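Local coordinates for Lmo2812 protein (Listeria monocytogenes EGD-e, PDB 5ZQA) that is a penicillin-binding protein that probably acts as a serine-type D-Ala-D-Ala carboxypeptidase, trimming peptide stems during peptidoglycan maturation, at residues Leu150-Lys155 with Ala171-Lys176; Ala37-Ser42 with Leu49-Ala54; Gly234-Gly239 with Ile251-Gly256. One frame throughout, in Å; residues are numbered along the deposited sequence.

Contact 1 of 3, residues Leu150-Lys155 with Ala171-Lys176; sequences LGMSSK and AVSTTK
The backbone carbonyl of Lys155 is the flat group that meets the other segment, for no ring or carboxylate takes part across this contact. Its O lies 3.7 Å from Val172 CG2 and also approaches Ser173 CA, so a polar atom is set against carbon at the end of strand 172-173. Beyond it the Lys155 side chain runs fully extended across Thr174 at about a right angle. Thr174 CG2 touches this chain, 3.7 Å from Lys155 CD and 3.9 Å from Lys155 CB, while the ammonium end travels on to the carbonyl O of Asp55. The same Thr174 turns its hydroxyl elsewhere: with chi1 at 64°, OG1 stands between the backbone N and the carbonyl carbon, where it caps the following helix through the amide of Asp177. A water links this OG1, 2.8 Å away, to Ser153 OG, 3.2 Å away, and donates to the latter. Ser153 OG also closes an ST turn by accepting from Lys155 N at 3.1 Å, and it bonds the carboxylate of Asp177, so the turn is tied to the helix start. Met152 bends at chi3 (73°) and brings CE to 4.1 Å from Ser173 OG, a hydroxyl already paired with that of Thr156. In the fold, Leu150-Lys155 leaves helix 139-150 through a Schellman motif at Gly151. It then rests against the junction where strand 172-173, paired with strand 58-59, passes into helix 175-188, whose Leu181 also packs on Met152.

Contact 2 of 3, residues Ala37-Ser42 with Leu49-Ala54; sequences AAAVYS and LYEQNA
Ala37 faces the far end of the partner strand, its CA making a C-H...O contact with Gln52 O while its CB meets Asn53. Ala38 forms a hydrogen-bonded pair with Gln52: Ala38 N gives to Gln52 O at 3.0 Å, and Gln52 N returns a bond of 2.8 Å to Ala38 O, approaching it almost head-on. On the same face, Tyr50 OH donates to Gln52 OE1 from above the amide plane. Ala39 and Glu51 form a non-hydrogen-bonded pair, with Ala39 CB 3.9 Å from Glu51 CG. Val40 marks a classic beta bulge in this antiparallel hairpin, whose strand 48-52 is an edge strand of the five-stranded sheet: Val40 O accepts from Leu49 N at 2.9 Å and, weakly, from Tyr50 N at 3.4 Å, while Val40 N binds Tyr50 O. Val40 CG1, set between its backbone N and carbonyl carbon (chi1 58°), packs 3.9 Å from Tyr50 CB, and helix 258-272 covers this face through Leu268. Tyr41 starts away from the partner, yet its ring reaches back so that OH donates 2.7 Å to Glu51 OE2. That bond uses the anti lone pair, with ring and carboxylate planes 90° apart; Thr175 OG1 also hydrogen-bonds the hydroxyl, Lys176 forms a salt bridge with the same OE2, and Phe179 stacks on the ring. Ser42 closes the row, its CB 4.3 Å from Leu49 CD1.

Contact 3 of 3, residues Gly234-Gly239 with Ile251-Gly256; sequences GYCFIG and IVLDAG
A beta bulge interrupts the hairpin of strands 236-243 and 246-255, neighbours in the antiparallel sheet that borders the probable active site. Tyr235 pairs with Ala255 by two backbone bonds, as Phe237 does with Val252, but between these pairs the register slips by one residue and Cys236 faces both Leu253 and Asp254. The slip leaves Asp254 N opposite a side chain, and it donates to Cys236 SG at 3.6 Å along a nearly straight line (167°). The sulfur is put there by chi1 of -58°, beside the backbone N, and it also touches Leu253 CD2 at 3.9 Å. Asp254 itself has positive phi; its OD1 lies 3.3 Å from Gly234 CA and OD2 hydrogen-bonds Asn36. A magnesium ion lies about 4 Å from the nearest atom of the Asp254 side chain, too far for direct coordination. The Tyr235 ring presents its edge to Ala255 O, which lies in the ring plane 3.6 Å from Tyr235 CD1, and stacks with Phe229. Phe237 swings away from the partner strand, has Gly239 N, two residues on in its own strand, over one face near the rim, and meets Phe262 edge-to-face. On the other side of the sheet Ile238 and Ile251 lie side by side, with Ile251 CD1 3.6 Å from Ile238 CG1, facing helix 175-188. Ile238 also comes about 5 Å, side chain to side chain, from Lys226, a predicted substrate-binding residue. The sulfur probably serves as a long, soft acceptor for the amide at the bulge, while regular pairs continue on both sides of it.

How the contacts relate
Contacts 2 and 3 belong to one five-stranded sheet and are joined through backbone bonds between neighbouring strands 37-42 and 246-255: Ala39 O meets Ile251 N and Ala37 O meets Leu253 N. Both rely on backbone bonds and each carries a bulge, but contact 2 lies farther from the chain centre, with a carboxylate-phenol pair, whereas contact 3 is closer to the predicted catalytic residues. All three are mostly buried, contact 3 the most central, while contact 1 has exposed residues, Ser153 and Lys155, on its loop side. Contact 1 holds loop, short strand and helix start by van der Waals packing and a water; its Thr175 CG2 packs on Ile251 and Leu253.

Contact 1 of 3, residues Leu150-Lys155 with Ala171-Lys176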
loop_
_atom_site.group_PDB
_atom_site.type_symbol
_atom_site.label_atom_id
_atom_site.label_comp_id
_atom_site.label_asym_id
_atom_site.label_seq_id
_atom_site.Cartn_x
_atom_site.Cartn_y
_atom_site.Cartn_z
ATOM N N LEU A 150 7.591 -6.962 13.150
ATOM C CA LEU A 150 6.447 -6.115 13.460
ATOM C C LEU A 150 5.280 -6.858 14.087
ATOM O O LEU A 150 4.365 -6.233 14.619
ATOM C CB LEU A 150 5.955 -5.418 12.200
ATOM C CG LEU A 150 6.883 -4.319 11.710
ATOM C CD1 LEU A 150 6.205 -3.546 10.581
ATOM C CD2 LEU A 150 7.296 -3.408 12.860
ATOM N N GLY A 151 5.304 -8.182 13.998
ATOM C CA GLY A 151 4.271 -9.003 14.607
ATOM C C GLY A 151 3.233 -9.571 13.654
ATOM O O GLY A 151 2.202 -10.082 14.104
ATOM N N MET A 152 3.482 -9.494 12.346
ATOM C CA MET A 152 2.537 -10.053 11.385
ATOM C C MET A 152 2.561 -11.582 11.455
ATOM O O MET A 152 3.547 -12.179 11.891
ATOM C CB MET A 152 2.838 -9.570 9.967
ATOM C CG MET A 152 2.775 -8.059 9.815
ATOM S SD MET A 152 3.199 -7.504 8.145
ATOM C CE MET A 152 1.754 -7.977 7.212
ATOM N N SER A 153 1.477 -12.213 11.020
ATOM C CA SER A 153 1.335 -13.658 11.178
ATOM C C SER A 153 2.063 -14.442 10.088
ATOM O O SER A 153 2.553 -13.881 9.099
ATOM C CB SER A 153 -0.143 -14.061 11.190
ATOM O OG SER A 153 -0.629 -14.209 9.865
ATOM N N SER A 154 2.106 -15.756 10.266
ATOM C CA SER A 154 2.728 -16.631 9.288
ATOM C C SER A 154 1.935 -16.738 7.988
ATOM O O SER A 154 2.389 -17.374 7.036
ATOM C CB SER A 154 2.918 -18.026 9.879
ATOM O OG SER A 154 1.659 -18.610 10.158
ATOM N N LYS A 155 0.763 -16.107 7.921
ATOM C CA LYS A 155 -0.014 -16.146 6.691
ATOM C C LYS A 155 0.457 -15.119 5.665
ATOM O O LYS A 155 0.040 -15.166 4.503
ATOM C CB LYS A 155 -1.500 -15.934 6.980
ATOM C CG LYS A 155 -2.117 -17.105 7.706
ATOM C CD LYS A 155 -3.590 -16.881 7.985
ATOM C CE LYS A 155 -4.176 -18.071 8.733
ATOM N NZ LYS A 155 -5.647 -17.931 8.941
ATOM N N ALA A 171 2.649 -12.408 -3.676
ATOM C CA ALA A 171 2.547 -11.792 -2.360
ATOM C C ALA A 171 1.154 -12.036 -1.791
ATOM O O ALA A 171 0.161 -11.782 -2.473
ATOM C CB ALA A 171 2.825 -10.309 -2.452
ATOM N N VAL A 172 1.085 -12.523 -0.558
ATOM C CA VAL A 172 -0.208 -12.800 0.065
ATOM C C VAL A 172 -0.240 -12.326 1.513
ATOM O O VAL A 172 0.802 -12.199 2.170
ATOM C CB VAL A 172 -0.573 -14.313 0.038
ATOM C CG1 VAL A 172 -0.743 -14.814 -1.406
ATOM C CG2 VAL A 172 0.451 -15.143 0.793
ATOM N N SER A 173 -1.452 -12.085 2.006
ATOM C CA SER A 173 -1.644 -11.672 3.395
ATOM C C SER A 173 -3.118 -11.868 3.766
ATOM O O SER A 173 -3.862 -12.515 3.030
ATOM C CB SER A 173 -1.196 -10.214 3.583
ATOM O OG SER A 173 -1.106 -9.861 4.953
ATOM N N THR A 174 -3.521 -11.319 4.908
ATOM C CA THR A 174 -4.909 -11.354 5.380
ATOM C C THR A 174 -5.326 -9.946 5.757
ATOM O O THR A 174 -4.454 -9.096 5.956
ATOM C CB THR A 174 -5.076 -12.240 6.614
ATOM O OG1 THR A 174 -4.323 -11.676 7.697
ATOM C CG2 THR A 174 -4.570 -13.660 6.343
ATOM N N THR A 175 -6.625 -9.681 5.905
ATOM C CA THR A 175 -7.004 -8.337 6.336
ATOM C C THR A 175 -6.429 -8.028 7.710
ATOM O O THR A 175 -6.067 -6.886 7.987
ATOM C CB THR A 175 -8.528 -8.090 6.401
ATOM O OG1 THR A 175 -9.110 -8.838 7.472
ATOM C CG2 THR A 175 -9.196 -8.426 5.084
ATOM N N LYS A 176 -6.343 -9.040 8.572
ATOM C CA LYS A 176 -5.783 -8.840 9.901
ATOM C C LYS A 176 -4.311 -8.407 9.827
ATOM O O LYS A 176 -3.902 -7.456 10.495
ATOM C CB LYS A 176 -5.940 -10.108 10.745
ATOM C CG LYS A 176 -7.370 -10.388 11.173
ATOM C CD LYS A 176 -7.422 -11.613 12.076
ATOM C CE LYS A 176 -8.776 -11.730 12.760
ATOM N NZ LYS A 176 -9.095 -10.532 13.601
HETATM O O HOH W 1 -3.747 -13.366 9.881
#

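Contact 2 of 3, residues Ala37-Ser42 with Leu49-Ala54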
loop_
_atom_site.group_PDB
_atom_site.type_symbol
_atom_site.label_atom_id
_atom_site.label_comp_id
_atom_site.label_asym_id
_atom_site.label_seq_id
_atom_site.Cartn_x
_atom_site.Cartn_y
_atom_site.Cartn_z
ATOM N N ALA A 37 -12.832 -10.331 0.626
ATOM C CA ALA A 37 -12.386 -10.206 2.016
ATOM C C ALA A 37 -12.356 -8.731 2.365
ATOM O O ALA A 37 -11.903 -7.913 1.563
ATOM C CB ALA A 37 -11.014 -10.828 2.226
ATOM N N ALA A 38 -12.859 -8.383 3.539
ATOM C CA ALA A 38 -12.921 -6.980 3.919
ATOM C C ALA A 38 -12.991 -6.818 5.416
ATOM O O ALA A 38 -13.451 -7.713 6.127
ATOM C CB ALA A 38 -14.105 -6.313 3.276
ATOM N N ALA A 39 -12.547 -5.664 5.893
ATOM C CA ALA A 39 -12.593 -5.381 7.317
ATOM C C ALA A 39 -12.372 -3.904 7.573
ATOM O O ALA A 39 -11.844 -3.182 6.721
ATOM C CB ALA A 39 -11.543 -6.221 8.075
ATOM N N VAL A 40 -12.788 -3.446 8.745
ATOM C CA VAL A 40 -12.394 -2.120 9.194
ATOM C C VAL A 40 -12.110 -2.223 10.686
ATOM O O VAL A 40 -12.812 -2.940 11.416
ATOM C CB VAL A 40 -13.464 -1.030 8.841
ATOM C CG1 VAL A 40 -14.856 -1.348 9.450
ATOM C CG2 VAL A 40 -12.967 0.368 9.226
ATOM N N TYR A 41 -11.035 -1.558 11.102
ATOM C CA TYR A 41 -10.515 -1.658 12.464
ATOM C C TYR A 41 -10.286 -0.289 13.087
ATOM O O TYR A 41 -9.913 0.663 12.406
ATOM C CB TYR A 41 -9.181 -2.419 12.494
ATOM C CG TYR A 41 -9.200 -3.815 11.905
ATOM C CD1 TYR A 41 -8.969 -4.013 10.553
ATOM C CD2 TYR A 41 -9.434 -4.935 12.701
ATOM C CE1 TYR A 41 -8.971 -5.267 9.999
ATOM C CE2 TYR A 41 -9.453 -6.205 12.151
ATOM C CZ TYR A 41 -9.218 -6.369 10.796
ATOM O OH TYR A 41 -9.237 -7.632 10.245
ATOM N N SER A 42 -10.465 -0.211 14.399
ATOM C CA SER A 42 -10.049 0.956 15.164
ATOM C C SER A 42 -8.560 0.881 15.516
ATOM O O SER A 42 -8.102 -0.088 16.123
ATOM C CB SER A 42 -10.877 1.071 16.445
ATOM O OG SER A 42 -10.382 2.131 17.237
ATOM N N LEU A 49 -14.270 -3.683 13.765
ATOM C CA LEU A 49 -15.630 -3.140 13.711
ATOM C C LEU A 49 -16.486 -3.851 12.664
ATOM O O LEU A 49 -17.716 -3.862 12.750
ATOM C CB LEU A 49 -15.574 -1.637 13.431
ATOM C CG LEU A 49 -14.666 -0.938 14.446
ATOM C CD1 LEU A 49 -14.384 0.509 14.075
ATOM C CD2 LEU A 49 -15.296 -1.037 15.834
ATOM N N TYR A 50 -15.819 -4.446 11.681
ATOM C CA TYR A 50 -16.442 -5.336 10.715
ATOM C C TYR A 50 -15.376 -6.256 10.166
ATOM O O TYR A 50 -14.269 -5.805 9.882
ATOM C CB TYR A 50 -17.107 -4.567 9.567
ATOM C CG TYR A 50 -17.716 -5.472 8.522
ATOM C CD1 TYR A 50 -18.988 -6.002 8.691
ATOM C CD2 TYR A 50 -17.008 -5.823 7.386
ATOM C CE1 TYR A 50 -19.542 -6.845 7.740
ATOM C CE2 TYR A 50 -17.552 -6.668 6.424
ATOM C CZ TYR A 50 -18.819 -7.173 6.612
ATOM O OH TYR A 50 -19.370 -8.015 5.668
ATOM N N GLU A 51 -15.701 -7.540 10.028
ATOM C CA GLU A 51 -14.794 -8.496 9.407
ATOM C C GLU A 51 -15.541 -9.480 8.520
ATOM O O GLU A 51 -16.579 -10.026 8.898
ATOM C CB GLU A 51 -13.993 -9.268 10.464
ATOM C CG GLU A 51 -12.779 -8.514 10.989
ATOM C CD GLU A 51 -11.927 -9.336 11.953
ATOM O OE1 GLU A 51 -12.487 -10.117 12.755
ATOM O OE2 GLU A 51 -10.690 -9.200 11.913
ATOM N N GLN A 52 -14.990 -9.706 7.339
ATOM C CA GLN A 52 -15.503 -10.695 6.406
ATOM C C GLN A 52 -14.326 -11.426 5.786
ATOM O O GLN A 52 -13.532 -10.806 5.083
ATOM C CB GLN A 52 -16.357 -10.025 5.331
ATOM C CG GLN A 52 -16.873 -10.960 4.256
ATOM C CD GLN A 52 -17.632 -10.219 3.166
ATOM O OE1 GLN A 52 -17.996 -9.048 3.325
ATOM N NE2 GLN A 52 -17.877 -10.902 2.051
ATOM N N ASN A 53 -14.192 -12.722 6.072
ATOM C CA ASN A 53 -13.048 -13.505 5.592
ATOM C C ASN A 53 -11.723 -12.886 6.020
ATOM O O ASN A 53 -10.769 -12.854 5.248
ATOM C CB ASN A 53 -13.092 -13.654 4.061
ATOM C CG ASN A 53 -14.173 -14.605 3.600
ATOM O OD1 ASN A 53 -14.552 -15.523 4.327
ATOM N ND2 ASN A 53 -14.669 -14.398 2.385
ATOM N N ALA A 54 -11.665 -12.423 7.266
ATOM C CA ALA A 54 -10.508 -11.674 7.759
ATOM C C ALA A 54 -9.268 -12.540 7.968
ATOM O O ALA A 54 -8.158 -12.014 8.127
ATOM C CB ALA A 54 -10.872 -10.977 9.056
#

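Contact 3 of 3, residues Gly234-Gly239 with Ile251-Gly256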
loop_
_atom_site.group_PDB
_atom_site.type_symbol
_atom_site.label_atom_id
_atom_site.label_comp_id
_atom_site.label_asym_id
_atom_site.label_seq_id
_atom_site.Cartn_x
_atom_site.Cartn_y
_atom_site.Cartn_z
ATOM N N GLY A 234 -7.887 -9.131 -7.816
ATOM C CA GLY A 234 -9.003 -8.221 -7.990
ATOM C C GLY A 234 -8.633 -6.807 -7.575
ATOM O O GLY A 234 -7.447 -6.475 -7.405
ATOM N N TYR A 235 -9.642 -5.961 -7.407
ATOM C CA TYR A 235 -9.405 -4.565 -7.053
ATOM C C TYR A 235 -9.350 -4.400 -5.541
ATOM O O TYR A 235 -10.288 -4.758 -4.830
ATOM C CB TYR A 235 -10.493 -3.672 -7.671
ATOM C CG TYR A 235 -10.363 -3.573 -9.177
ATOM C CD1 TYR A 235 -10.988 -4.497 -10.008
ATOM C CD2 TYR A 235 -9.597 -2.571 -9.758
ATOM C CE1 TYR A 235 -10.858 -4.417 -11.389
ATOM C CE2 TYR A 235 -9.462 -2.481 -11.134
ATOM C CZ TYR A 235 -10.098 -3.406 -11.941
ATOM O OH TYR A 235 -9.974 -3.329 -13.314
ATOM N N CYS A 236 -8.234 -3.857 -5.062
ATOM C CA CYS A 236 -7.938 -3.815 -3.637
ATOM C C CYS A 236 -7.701 -2.395 -3.162
ATOM O O CYS A 236 -7.236 -1.555 -3.917
ATOM C CB CYS A 236 -6.701 -4.661 -3.324
ATOM S SG CYS A 236 -6.830 -6.411 -3.812
ATOM N N PHE A 237 -8.001 -2.128 -1.895
ATOM C CA PHE A 237 -7.703 -0.815 -1.330
ATOM C C PHE A 237 -7.596 -0.881 0.179
ATOM O O PHE A 237 -8.474 -1.432 0.844
ATOM C CB PHE A 237 -8.777 0.216 -1.725
ATOM C CG PHE A 237 -8.484 1.620 -1.241
ATOM C CD1 PHE A 237 -7.347 2.288 -1.666
ATOM C CD2 PHE A 237 -9.342 2.269 -0.367
ATOM C CE1 PHE A 237 -7.068 3.584 -1.231
ATOM C CE2 PHE A 237 -9.066 3.568 0.070
ATOM C CZ PHE A 237 -7.933 4.213 -0.354
ATOM N N ILE A 238 -6.519 -0.310 0.713
ATOM C CA ILE A 238 -6.402 -0.046 2.142
ATOM C C ILE A 238 -6.678 1.436 2.339
ATOM O O ILE A 238 -5.976 2.281 1.787
ATOM C CB ILE A 238 -5.018 -0.422 2.700
ATOM C CG1 ILE A 238 -4.816 -1.931 2.595
ATOM C CG2 ILE A 238 -4.899 -0.007 4.178
ATOM C CD1 ILE A 238 -3.421 -2.415 2.987
ATOM N N GLY A 239 -7.739 1.736 3.084
ATOM C CA GLY A 239 -8.097 3.108 3.384
ATOM C C GLY A 239 -7.780 3.467 4.823
ATOM O O GLY A 239 -7.737 2.599 5.680
ATOM N N ILE A 251 -9.818 -2.356 5.014
ATOM C CA ILE A 251 -9.172 -3.235 4.048
ATOM C C ILE A 251 -10.214 -3.831 3.105
ATOM O O ILE A 251 -11.201 -4.408 3.567
ATOM C CB ILE A 251 -8.444 -4.410 4.724
ATOM C CG1 ILE A 251 -7.629 -3.954 5.941
ATOM C CG2 ILE A 251 -7.607 -5.161 3.699
ATOM C CD1 ILE A 251 -6.479 -3.144 5.582
ATOM N N VAL A 252 -9.991 -3.688 1.798
ATOM C CA VAL A 252 -10.827 -4.278 0.753
ATOM C C VAL A 252 -9.949 -5.097 -0.179
ATOM O O VAL A 252 -9.006 -4.565 -0.756
ATOM C CB VAL A 252 -11.573 -3.185 -0.052
ATOM C CG1 VAL A 252 -12.105 -3.737 -1.374
ATOM C CG2 VAL A 252 -12.691 -2.589 0.795
ATOM N N LEU A 253 -10.247 -6.388 -0.303
ATOM C CA LEU A 253 -9.504 -7.288 -1.182
ATOM C C LEU A 253 -10.437 -7.975 -2.169
ATOM O O LEU A 253 -11.484 -8.487 -1.777
ATOM C CB LEU A 253 -8.750 -8.346 -0.364
ATOM C CG LEU A 253 -7.804 -7.790 0.700
ATOM C CD1 LEU A 253 -7.327 -8.908 1.625
ATOM C CD2 LEU A 253 -6.625 -7.106 0.029
ATOM N N ASP A 254 -10.045 -7.962 -3.438
ATOM C CA ASP A 254 -10.755 -8.664 -4.523
ATOM C C ASP A 254 -12.179 -8.157 -4.731
ATOM O O ASP A 254 -13.132 -8.947 -4.792
ATOM C CB ASP A 254 -10.770 -10.183 -4.262
ATOM C CG ASP A 254 -11.140 -10.993 -5.506
ATOM O OD1 ASP A 254 -10.944 -10.490 -6.638
ATOM O OD2 ASP A 254 -11.623 -12.135 -5.350
ATOM N N ALA A 255 -12.337 -6.841 -4.845
ATOM C CA ALA A 255 -13.593 -6.294 -5.357
ATOM C C ALA A 255 -13.601 -6.420 -6.887
ATOM O O ALA A 255 -12.555 -6.610 -7.510
ATOM C CB ALA A 255 -13.776 -4.845 -4.916
ATOM N N GLY A 256 -14.780 -6.319 -7.500
ATOM C CA GLY A 256 -14.915 -6.659 -8.909
ATOM C C GLY A 256 -14.528 -5.607 -9.933
ATOM O O GLY A 256 -14.222 -5.942 -11.077
#